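Local atomic coordinates of putative uronate isomerase (Thermotoga maritima, PDB entry 4NAR), a protein that is a putative uronate isomerase related to lactate racemases and may have lactate racemase activity. Residues A[29-34]-A[63-68]; A[272-277]-A[305-310]; A[278-283]-A[311-316]. One frame throughout, in Å; residues are numbered along the deposited sequence.

Contacts 1 and 2 pair neighbouring parallel strands in two different sheets of one chain, and contact 3 lies beyond the strand ends of contact 2; together they illustrate how adjacent segments can be joined in quite different surroundings. Contact 1 pairs 29-34 with 63-68 in the mixed sheet of the N-terminal part. Contact 2 pairs 272-277 with 305-310 in a second, all-parallel sheet, about 36 Å from contact 1, centre to centre. Contact 3 continues both segments, as 278-283 and 311-316, about 11 Å from contact 2 between centres; His310 NE2 and Tyr279 O meet at 3.4 Å between them. Contact 3 reaches a bound sulfate, probably from the crystallisation liquor, and its nearest atoms stay about 10 Å from contact 1.

Contact 1: residues A[29-34]-A[63-68]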
loop_
_atom_site.group_PDB
_atom_site.type_symbol
_atom_site.label_atom_id
_atom_site.label_comp_id
_atom_site.label_asym_id
_atom_site.label_seq_id
_atom_site.Cartn_x
_atom_site.Cartn_y
_atom_site.Cartn_z
ATOM N N VAL A 29 1.339 -15.988 -27.219
ATOM C CA VAL A 29 0.907 -14.676 -26.753
ATOM C C VAL A 29 0.205 -13.869 -27.824
ATOM O O VAL A 29 0.846 -13.324 -28.728
ATOM C CB VAL A 29 2.067 -13.840 -26.187
ATOM C CG1 VAL A 29 2.208 -14.072 -24.688
ATOM C CG2 VAL A 29 3.367 -14.158 -26.920
ATOM N N LYS A 30 -1.115 -13.806 -27.732
ATOM C CA LYS A 30 -1.852 -12.806 -28.486
ATOM C C LYS A 30 -2.450 -11.795 -27.509
ATOM O O LYS A 30 -2.305 -10.597 -27.713
ATOM C CB LYS A 30 -2.907 -13.423 -29.424
ATOM C CG LYS A 30 -3.386 -14.799 -29.015
ATOM C CD LYS A 30 -4.177 -15.494 -30.129
ATOM C CE LYS A 30 -5.586 -14.926 -30.278
ATOM N NZ LYS A 30 -6.622 -16.004 -30.401
ATOM N N LYS A 31 -3.070 -12.290 -26.435
ATOM C CA LYS A 31 -3.706 -11.457 -25.407
ATOM C C LYS A 31 -2.972 -11.571 -24.057
ATOM O O LYS A 31 -2.845 -12.667 -23.493
ATOM C CB LYS A 31 -5.167 -11.885 -25.220
ATOM C CG LYS A 31 -6.219 -11.014 -25.887
ATOM C CD LYS A 31 -7.229 -10.563 -24.827
ATOM C CE LYS A 31 -8.666 -10.534 -25.333
ATOM N NZ LYS A 31 -9.593 -10.152 -24.211
ATOM N N VAL A 32 -2.522 -10.431 -23.537
ATOM C CA VAL A 32 -1.763 -10.369 -22.294
ATOM C C VAL A 32 -2.357 -9.309 -21.348
ATOM O O VAL A 32 -2.911 -8.307 -21.802
ATOM C CB VAL A 32 -0.286 -10.038 -22.620
ATOM C CG1 VAL A 32 0.294 -8.984 -21.689
ATOM C CG2 VAL A 32 0.562 -11.300 -22.640
ATOM N N LEU A 33 -2.258 -9.534 -20.037
ATOM C CA LEU A 33 -2.694 -8.540 -19.055
ATOM C C LEU A 33 -1.548 -8.165 -18.126
ATOM O O LEU A 33 -0.870 -9.048 -17.561
ATOM C CB LEU A 33 -3.878 -9.061 -18.223
ATOM C CG LEU A 33 -4.415 -8.181 -17.079
ATOM C CD1 LEU A 33 -4.942 -6.845 -17.602
ATOM C CD2 LEU A 33 -5.503 -8.893 -16.283
ATOM N N VAL A 34 -1.332 -6.859 -17.961
ATOM C CA VAL A 34 -0.339 -6.379 -17.013
ATOM C C VAL A 34 -1.020 -5.616 -15.888
ATOM O O VAL A 34 -1.618 -4.552 -16.104
ATOM C CB VAL A 34 0.761 -5.498 -17.683
ATOM C CG1 VAL A 34 1.740 -4.954 -16.628
ATOM C CG2 VAL A 34 1.506 -6.292 -18.743
ATOM N N GLU A 63 -2.706 -8.157 -28.241
ATOM C CA GLU A 63 -3.413 -7.300 -27.302
ATOM C C GLU A 63 -2.705 -7.171 -25.951
ATOM O O GLU A 63 -2.452 -8.166 -25.258
ATOM C CB GLU A 63 -4.813 -7.844 -27.093
ATOM C CG GLU A 63 -5.882 -6.862 -27.427
ATOM C CD GLU A 63 -7.116 -7.534 -27.983
ATOM O OE1 GLU A 63 -8.165 -7.527 -27.294
ATOM O OE2 GLU A 63 -7.033 -8.063 -29.114
ATOM N N PHE A 64 -2.402 -5.935 -25.582
ATOM C CA PHE A 64 -1.664 -5.640 -24.366
ATOM C C PHE A 64 -2.576 -4.807 -23.474
ATOM O O PHE A 64 -2.717 -3.591 -23.661
ATOM C CB PHE A 64 -0.401 -4.858 -24.729
ATOM C CG PHE A 64 0.548 -4.649 -23.581
ATOM C CD1 PHE A 64 0.490 -3.487 -22.811
ATOM C CD2 PHE A 64 1.515 -5.613 -23.282
ATOM C CE1 PHE A 64 1.388 -3.296 -21.743
ATOM C CE2 PHE A 64 2.413 -5.440 -22.223
ATOM C CZ PHE A 64 2.359 -4.282 -21.454
ATOM N N HIS A 65 -3.232 -5.473 -22.534
ATOM C CA HIS A 65 -4.134 -4.807 -21.607
ATOM C C HIS A 65 -3.421 -4.510 -20.285
ATOM O O HIS A 65 -2.568 -5.282 -19.838
ATOM C CB HIS A 65 -5.351 -5.687 -21.362
ATOM C CG HIS A 65 -6.255 -5.809 -22.556
ATOM N ND1 HIS A 65 -7.450 -5.127 -22.656
ATOM C CD2 HIS A 65 -6.142 -6.540 -23.687
ATOM C CE1 HIS A 65 -8.033 -5.432 -23.801
ATOM N NE2 HIS A 65 -7.262 -6.283 -24.449
ATOM N N THR A 66 -3.755 -3.387 -19.653
ATOM C CA THR A 66 -3.203 -3.105 -18.330
ATOM C C THR A 66 -4.288 -2.818 -17.306
ATOM O O THR A 66 -5.377 -2.363 -17.660
ATOM C CB THR A 66 -2.148 -1.961 -18.346
ATOM O OG1 THR A 66 -2.758 -0.713 -17.950
ATOM C CG2 THR A 66 -1.477 -1.866 -19.740
ATOM N N LEU A 67 -3.985 -3.103 -16.039
ATOM C CA LEU A 67 -4.939 -2.921 -14.952
ATOM C C LEU A 67 -4.213 -2.220 -13.815
ATOM O O LEU A 67 -3.173 -2.688 -13.308
ATOM C CB LEU A 67 -5.493 -4.267 -14.451
ATOM C CG LEU A 67 -6.956 -4.423 -13.984
ATOM C CD1 LEU A 67 -7.058 -5.572 -13.002
ATOM C CD2 LEU A 67 -7.583 -3.157 -13.393
ATOM N N ASN A 68 -4.767 -1.082 -13.427
ATOM C CA ASN A 68 -4.248 -0.315 -12.325
ATOM C C ASN A 68 -4.696 -0.936 -11.007
ATOM O O ASN A 68 -5.888 -0.898 -10.676
ATOM C CB ASN A 68 -4.772 1.122 -12.415
ATOM C CG ASN A 68 -4.244 1.997 -11.295
ATOM O OD1 ASN A 68 -3.029 2.197 -11.172
ATOM N ND2 ASN A 68 -5.154 2.520 -10.465
#
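Val34 and Val32 both lean on the ring of Phe64. Val34 CG2 comes within 3.5 Å of Phe64 CZ, while Val32 CG1 lies 3.9 Å from Phe64 CD2, its side chain running beside the phenylalanine in the same direction. Phe64 CG stands anti to the backbone N, beside the carbonyl carbon (chi1 -172°), and Tyr53 of the intervening helix meets the ring edge-to-face. The segments are neighbouring parallel strands of a beta-alpha-beta unit, strand 31-36, helix 45-58 and strand 63-68. Five backbone bonds join them, among them His65 N to Val32 O at 2.9 Å and Val34 N to His65 O at 2.7 Å.

On the face bearing Leu33 and His65, Leu33 CD1 packs 4.0 Å from His65 CB. Farther out, Lys31 and Glu63 run side by side, with Lys31 CE 3.6 Å from Glu63 OE1; the lysine's ammonium forms its salt bridge with Asp141 instead. Glu63 OE1 presents its anti lone pair to His65 NE2 at 3.2 Å, in the plane of the imidazole and almost straight at 173°. His65 ND1 is hydrogen-bonded to His97, so both ring nitrogens are engaged, which should restrain the ring's rotation.

Contact 2: residues A[272-277]-A[305-310]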
loop_
_atom_site.group_PDB
_atom_site.type_symbol
_atom_site.label_atom_id
_atom_site.label_comp_id
_atom_site.label_asym_id
_atom_site.label_seq_id
_atom_site.Cartn_x
_atom_site.Cartn_y
_atom_site.Cartn_z
ATOM N N VAL A 272 9.737 15.735 11.092
ATOM C CA VAL A 272 8.991 16.269 9.958
ATOM C C VAL A 272 9.083 15.274 8.811
ATOM O O VAL A 272 10.173 15.026 8.278
ATOM C CB VAL A 272 9.511 17.644 9.486
ATOM C CG1 VAL A 272 8.786 18.089 8.214
ATOM C CG2 VAL A 272 9.345 18.695 10.583
ATOM N N GLN A 273 7.940 14.691 8.454
ATOM C CA GLN A 273 7.865 13.803 7.306
ATOM C C GLN A 273 7.627 14.632 6.038
ATOM O O GLN A 273 6.536 15.162 5.816
ATOM C CB GLN A 273 6.769 12.751 7.514
ATOM C CG GLN A 273 7.156 11.668 8.527
ATOM C CD GLN A 273 8.069 10.591 7.939
ATOM O OE1 GLN A 273 8.769 10.812 6.940
ATOM N NE2 GLN A 273 8.072 9.413 8.570
ATOM N N VAL A 274 8.662 14.752 5.214
ATOM C CA VAL A 274 8.592 15.601 4.025
ATOM C C VAL A 274 7.935 14.842 2.852
ATOM O O VAL A 274 8.590 14.066 2.160
ATOM C CB VAL A 274 10.005 16.095 3.650
ATOM C CG1 VAL A 274 9.973 16.980 2.408
ATOM C CG2 VAL A 274 10.646 16.800 4.851
ATOM N N ILE A 275 6.637 15.067 2.637
ATOM C CA ILE A 275 5.846 14.217 1.738
ATOM C C ILE A 275 5.887 14.660 0.273
ATOM O O ILE A 275 5.665 15.838 -0.040
ATOM C CB ILE A 275 4.348 14.135 2.183
ATOM C CG1 ILE A 275 4.223 13.742 3.655
ATOM C CG2 ILE A 275 3.565 13.164 1.300
ATOM C CD1 ILE A 275 4.991 12.493 4.018
ATOM N N GLY A 276 6.136 13.709 -0.628
ATOM C CA GLY A 276 6.158 13.994 -2.056
ATOM C C GLY A 276 4.781 14.100 -2.706
ATOM O O GLY A 276 3.768 13.710 -2.109
ATOM N N GLU A 277 4.765 14.627 -3.933
ATOM C CA GLU A 277 3.574 14.784 -4.763
ATOM C C GLU A 277 2.751 13.486 -4.891
ATOM O O GLU A 277 1.531 13.537 -5.076
ATOM C CB GLU A 277 4.011 15.265 -6.162
ATOM C CG GLU A 277 2.933 15.992 -6.999
ATOM C CD GLU A 277 2.587 15.286 -8.321
ATOM O OE1 GLU A 277 1.441 14.785 -8.450
ATOM O OE2 GLU A 277 3.448 15.249 -9.235
ATOM N N ILE A 305 5.028 15.648 12.311
ATOM C CA ILE A 305 4.513 16.675 11.420
ATOM C C ILE A 305 4.530 16.186 9.981
ATOM O O ILE A 305 5.595 15.972 9.385
ATOM C CB ILE A 305 5.358 17.964 11.514
ATOM C CG1 ILE A 305 5.268 18.547 12.924
ATOM C CG2 ILE A 305 4.920 18.981 10.462
ATOM C CD1 ILE A 305 6.504 19.332 13.332
ATOM N N ILE A 306 3.343 16.028 9.416
ATOM C CA ILE A 306 3.200 15.574 8.049
ATOM C C ILE A 306 3.190 16.805 7.143
ATOM O O ILE A 306 2.170 17.502 6.993
ATOM C CB ILE A 306 1.917 14.739 7.903
ATOM C CG1 ILE A 306 2.071 13.452 8.715
ATOM C CG2 ILE A 306 1.610 14.432 6.427
ATOM C CD1 ILE A 306 0.765 12.950 9.282
ATOM N N TYR A 307 4.344 17.090 6.555
ATOM C CA TYR A 307 4.489 18.308 5.782
ATOM C C TYR A 307 4.179 18.000 4.324
ATOM O O TYR A 307 4.924 17.266 3.659
ATOM C CB TYR A 307 5.895 18.883 5.985
ATOM C CG TYR A 307 6.260 20.059 5.105
ATOM C CD1 TYR A 307 5.454 21.201 5.028
ATOM C CD2 TYR A 307 7.439 20.043 4.377
ATOM C CE1 TYR A 307 5.822 22.296 4.211
ATOM C CE2 TYR A 307 7.816 21.114 3.573
ATOM C CZ TYR A 307 7.013 22.234 3.487
ATOM O OH TYR A 307 7.432 23.271 2.678
ATOM N N ALA A 308 3.054 18.543 3.853
ATOM C CA ALA A 308 2.510 18.255 2.534
ATOM C C ALA A 308 1.583 19.391 2.105
ATOM O O ALA A 308 0.348 19.240 2.128
ATOM C CB ALA A 308 1.761 16.936 2.563
ATOM N N PRO A 309 2.175 20.532 1.701
ATOM C CA PRO A 309 1.426 21.758 1.380
ATOM C C PRO A 309 0.361 21.582 0.304
ATOM O O PRO A 309 -0.559 22.403 0.218
ATOM C CB PRO A 309 2.514 22.720 0.862
ATOM C CG PRO A 309 3.681 21.828 0.466
ATOM C CD PRO A 309 3.623 20.688 1.461
ATOM N N HIS A 310 0.495 20.549 -0.519
ATOM C CA HIS A 310 -0.391 20.357 -1.662
ATOM C C HIS A 310 -1.684 19.615 -1.294
ATOM O O HIS A 310 -2.669 19.667 -2.026
ATOM C CB HIS A 310 0.356 19.590 -2.762
ATOM C CG HIS A 310 1.036 18.346 -2.272
ATOM N ND1 HIS A 310 2.175 18.376 -1.476
ATOM C CD2 HIS A 310 0.748 17.029 -2.444
ATOM C CE1 HIS A 310 2.554 17.146 -1.202
ATOM N NE2 HIS A 310 1.701 16.301 -1.773
HETATM O O HOH W 1 6.677 18.142 1.603
#
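The adjoining parallel strands 268-274 and 302-308 lie inside the five-stranded parallel sheet, and this contact follows them to where their backbones separate. Val272 CG1 packs 3.7 Å from Tyr307 CB, and Val272 CG2 reaches Ile305 CD1 from the same side of the sheet. On the opposite face, Gln273 turns its amide away to Gly288 and Gly416. Backbone bonds run from Gln273 N to Ile305 O, from Tyr307 N to Gln273 O and from Ile275 N to Tyr307 O, the last at 3.0 Å and 164°.

Beyond this pairing, Ile275 points toward 305-310. Its CB meets Ala308 CB at 3.8 Å, and its CG1, anti to the carbonyl carbon (chi1 -52°), crosses toward Ile306 CG2 at 3.9 Å. A water donates to Ile275 O at 3.0 Å and to Tyr307 O at 2.8 Å, bridging the two carbonyls where the strands begin to part. Pro309 CD rests over one face of the Tyr307 ring, toward its rim. Farther along, the imidazole of His310 spans the widening gap: NE2 makes a weak bond to Gly276 O at 3.3 Å and another weak one to Tyr279 O, and Ile275 O lies at the edge of the ring, near its plane, 3.6 Å from His310 CE1.

Direct strand pairing thus gives way to a water bridge and weak imidazole bonds, so the polar link there is probably looser.

Contact 3: residues A[278-283]-A[311-316]; sequences EYDEVW and IKRFHS. With SO4 (sulfate ion), chain B.
Trp283 and His315 form the close-packed end of this contact in a T-shaped pair, the histidine edge directed at the indole face. His315 CD2 stands 3.3 Å from Trp283 CD2, and the ring planes are turned 78° apart. His352 also stacks with the indole, while the sulfate lies at the indole edge, near its plane, where Trp283 NE1 donates to SO4 O4 at 3.0 Å; Thr72, His180 and Asn348 bind the same sulfate. Alongside this, in the backbone, Val282 N bonds to Arg313 O and Trp283 N to Phe314 O, so that carbonyls of the 311-316 loop receive the first amides of helix 282-285. Val282 CG2 packs against Phe314 CD1 at 3.6 Å, beside Ile311 CG2. Buried Glu281, at the N-cap position, belongs to this tight part too: its chain, extended beyond CG, brings OE1 to Arg313, which grips it side-on with NE at 2.7 Å and NH2 at 2.9 Å, the guanidinium and carboxylate planes being 78° apart.

The more open side holds the partly exposed Asp280, Arg313 and Ser316. Here Arg313 NH2 reaches Asp280 OD2 at 3.1 Å, from above that carboxylate, and a water donates to Glu281 OE2 at 3.0 Å.

With two carboxylates converging on one guanidinium, Arg313, together with Arg74 as second salt-bridge partner of Asp280 OD2, probably offsets their mutual repulsion and favours their ionised forms.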
loop_
_atom_site.group_PDB
_atom_site.type_symbol
_atom_site.label_atom_id
_atom_site.label_comp_id
_atom_site.label_asym_id
_atom_site.label_seq_id
_atom_site.Cartn_x
_atom_site.Cartn_y
_atom_site.Cartn_z
ATOM N N GLU A 278 3.424 12.336 -4.804
ATOM C CA GLU A 278 2.786 11.035 -5.022
ATOM C C GLU A 278 1.715 10.709 -3.966
ATOM O O GLU A 278 0.766 9.967 -4.238
ATOM C CB GLU A 278 3.830 9.911 -5.067
ATOM C CG GLU A 278 4.531 9.656 -3.735
ATOM C CD GLU A 278 5.850 10.413 -3.612
ATOM O OE1 GLU A 278 6.074 11.386 -4.383
ATOM O OE2 GLU A 278 6.669 10.026 -2.741
ATOM N N TYR A 279 1.875 11.248 -2.761
ATOM C CA TYR A 279 0.860 11.063 -1.734
ATOM C C TYR A 279 -0.163 12.201 -1.805
ATOM O O TYR A 279 0.110 13.341 -1.455
ATOM C CB TYR A 279 1.484 10.917 -0.351
ATOM C CG TYR A 279 2.379 9.696 -0.228
ATOM C CD1 TYR A 279 2.078 8.510 -0.895
ATOM C CD2 TYR A 279 3.534 9.729 0.555
ATOM C CE1 TYR A 279 2.898 7.388 -0.783
ATOM C CE2 TYR A 279 4.361 8.615 0.679
ATOM C CZ TYR A 279 4.040 7.448 0.003
ATOM O OH TYR A 279 4.853 6.339 0.118
ATOM N N ASP A 280 -1.353 11.842 -2.261
ATOM C CA ASP A 280 -2.348 12.774 -2.774
ATOM C C ASP A 280 -3.255 13.338 -1.675
ATOM O O ASP A 280 -3.941 14.355 -1.849
ATOM C CB ASP A 280 -3.217 11.991 -3.772
ATOM C CG ASP A 280 -3.321 12.673 -5.092
ATOM O OD1 ASP A 280 -2.657 13.714 -5.236
ATOM O OD2 ASP A 280 -4.052 12.187 -5.987
ATOM N N GLU A 281 -3.276 12.637 -0.552
ATOM C CA GLU A 281 -4.309 12.842 0.440
ATOM C C GLU A 281 -3.819 12.176 1.703
ATOM O O GLU A 281 -2.819 11.436 1.671
ATOM C CB GLU A 281 -5.601 12.174 -0.025
ATOM C CG GLU A 281 -5.450 10.671 -0.173
ATOM C CD GLU A 281 -6.371 10.060 -1.227
ATOM O OE1 GLU A 281 -7.079 10.818 -1.932
ATOM O OE2 GLU A 281 -6.373 8.810 -1.357
ATOM N N VAL A 282 -4.512 12.434 2.809
ATOM C CA VAL A 282 -4.078 11.929 4.115
ATOM C C VAL A 282 -3.984 10.393 4.145
ATOM O O VAL A 282 -3.071 9.824 4.769
ATOM C CB VAL A 282 -4.982 12.451 5.243
ATOM C CG1 VAL A 282 -4.494 11.950 6.588
ATOM C CG2 VAL A 282 -5.004 13.992 5.220
ATOM N N TRP A 283 -4.905 9.740 3.436
ATOM C CA TRP A 283 -4.916 8.283 3.316
ATOM C C TRP A 283 -3.529 7.728 3.015
ATOM O O TRP A 283 -3.119 6.749 3.625
ATOM C CB TRP A 283 -5.881 7.835 2.218
ATOM C CG TRP A 283 -6.299 6.381 2.309
ATOM C CD1 TRP A 283 -5.864 5.336 1.528
ATOM C CD2 TRP A 283 -7.260 5.826 3.217
ATOM N NE1 TRP A 283 -6.502 4.169 1.900
ATOM C CE2 TRP A 283 -7.362 4.443 2.934
ATOM C CE3 TRP A 283 -8.059 6.370 4.236
ATOM C CZ2 TRP A 283 -8.229 3.590 3.648
ATOM C CZ3 TRP A 283 -8.919 5.531 4.935
ATOM C CH2 TRP A 283 -8.989 4.151 4.647
ATOM N N ILE A 311 -1.676 18.913 -0.168
ATOM C CA ILE A 311 -2.805 18.063 0.187
ATOM C C ILE A 311 -3.984 18.883 0.716
ATOM O O ILE A 311 -3.800 19.806 1.530
ATOM C CB ILE A 311 -2.393 16.985 1.212
ATOM C CG1 ILE A 311 -1.446 15.975 0.554
ATOM C CG2 ILE A 311 -3.622 16.262 1.800
ATOM C CD1 ILE A 311 -1.017 14.853 1.485
ATOM N N LYS A 312 -5.187 18.539 0.253
ATOM C CA LYS A 312 -6.391 19.260 0.663
ATOM C C LYS A 312 -7.589 18.338 0.963
ATOM O O LYS A 312 -8.714 18.815 1.138
ATOM C CB LYS A 312 -6.753 20.342 -0.377
ATOM C CG LYS A 312 -6.541 19.915 -1.827
ATOM C CD LYS A 312 -6.800 21.072 -2.811
ATOM C CE LYS A 312 -6.781 20.594 -4.280
ATOM N NZ LYS A 312 -8.129 20.669 -4.949
ATOM N N ARG A 313 -7.343 17.030 1.040
ATOM C CA ARG A 313 -8.409 16.067 1.343
ATOM C C ARG A 313 -7.889 14.852 2.133
ATOM O O ARG A 313 -6.679 14.621 2.221
ATOM C CB ARG A 313 -9.082 15.597 0.054
ATOM C CG ARG A 313 -8.294 14.485 -0.627
ATOM C CD ARG A 313 -8.654 14.388 -2.092
ATOM N NE ARG A 313 -7.983 13.271 -2.760
ATOM C CZ ARG A 313 -7.227 13.389 -3.855
ATOM N NH1 ARG A 313 -7.024 14.588 -4.398
ATOM N NH2 ARG A 313 -6.667 12.306 -4.401
ATOM N N PHE A 314 -8.804 14.083 2.714
ATOM C CA PHE A 314 -8.416 12.906 3.478
ATOM C C PHE A 314 -8.449 11.652 2.610
ATOM O O PHE A 314 -7.570 10.782 2.721
ATOM C CB PHE A 314 -9.315 12.735 4.702
ATOM C CG PHE A 314 -9.193 13.854 5.686
ATOM C CD1 PHE A 314 -8.238 13.799 6.706
ATOM C CD2 PHE A 314 -10.004 14.985 5.574
ATOM C CE1 PHE A 314 -8.101 14.858 7.610
ATOM C CE2 PHE A 314 -9.889 16.043 6.476
ATOM C CZ PHE A 314 -8.933 15.981 7.494
ATOM N N HIS A 315 -9.474 11.556 1.768
ATOM C CA HIS A 315 -9.600 10.444 0.824
ATOM C C HIS A 315 -10.248 11.019 -0.428
ATOM O O HIS A 315 -10.965 12.018 -0.329
ATOM C CB HIS A 315 -10.465 9.324 1.420
ATOM C CG HIS A 315 -10.286 7.995 0.750
ATOM N ND1 HIS A 315 -10.877 7.673 -0.458
ATOM C CD2 HIS A 315 -9.585 6.894 1.128
ATOM C CE1 HIS A 315 -10.543 6.438 -0.795
ATOM N NE2 HIS A 315 -9.762 5.941 0.153
ATOM N N SER A 316 -10.004 10.420 -1.596
ATOM C CA SER A 316 -10.586 10.960 -2.833
ATOM C C SER A 316 -12.029 10.484 -3.044
ATOM O O SER A 316 -12.829 11.157 -3.710
ATOM C CB SER A 316 -9.712 10.646 -4.053
ATOM O OG SER A 316 -9.433 9.253 -4.153
HETATM S S SO4 B . -6.392 0.560 0.592
HETATM O O1 SO4 B . -6.095 -0.799 1.076
HETATM O O2 SO4 B . -6.322 0.574 -0.878
HETATM O O3 SO4 B . -7.730 0.955 1.055
HETATM O O4 SO4 B . -5.396 1.505 1.141
HETATM O O HOH W 2 -6.060 8.422 -4.359
#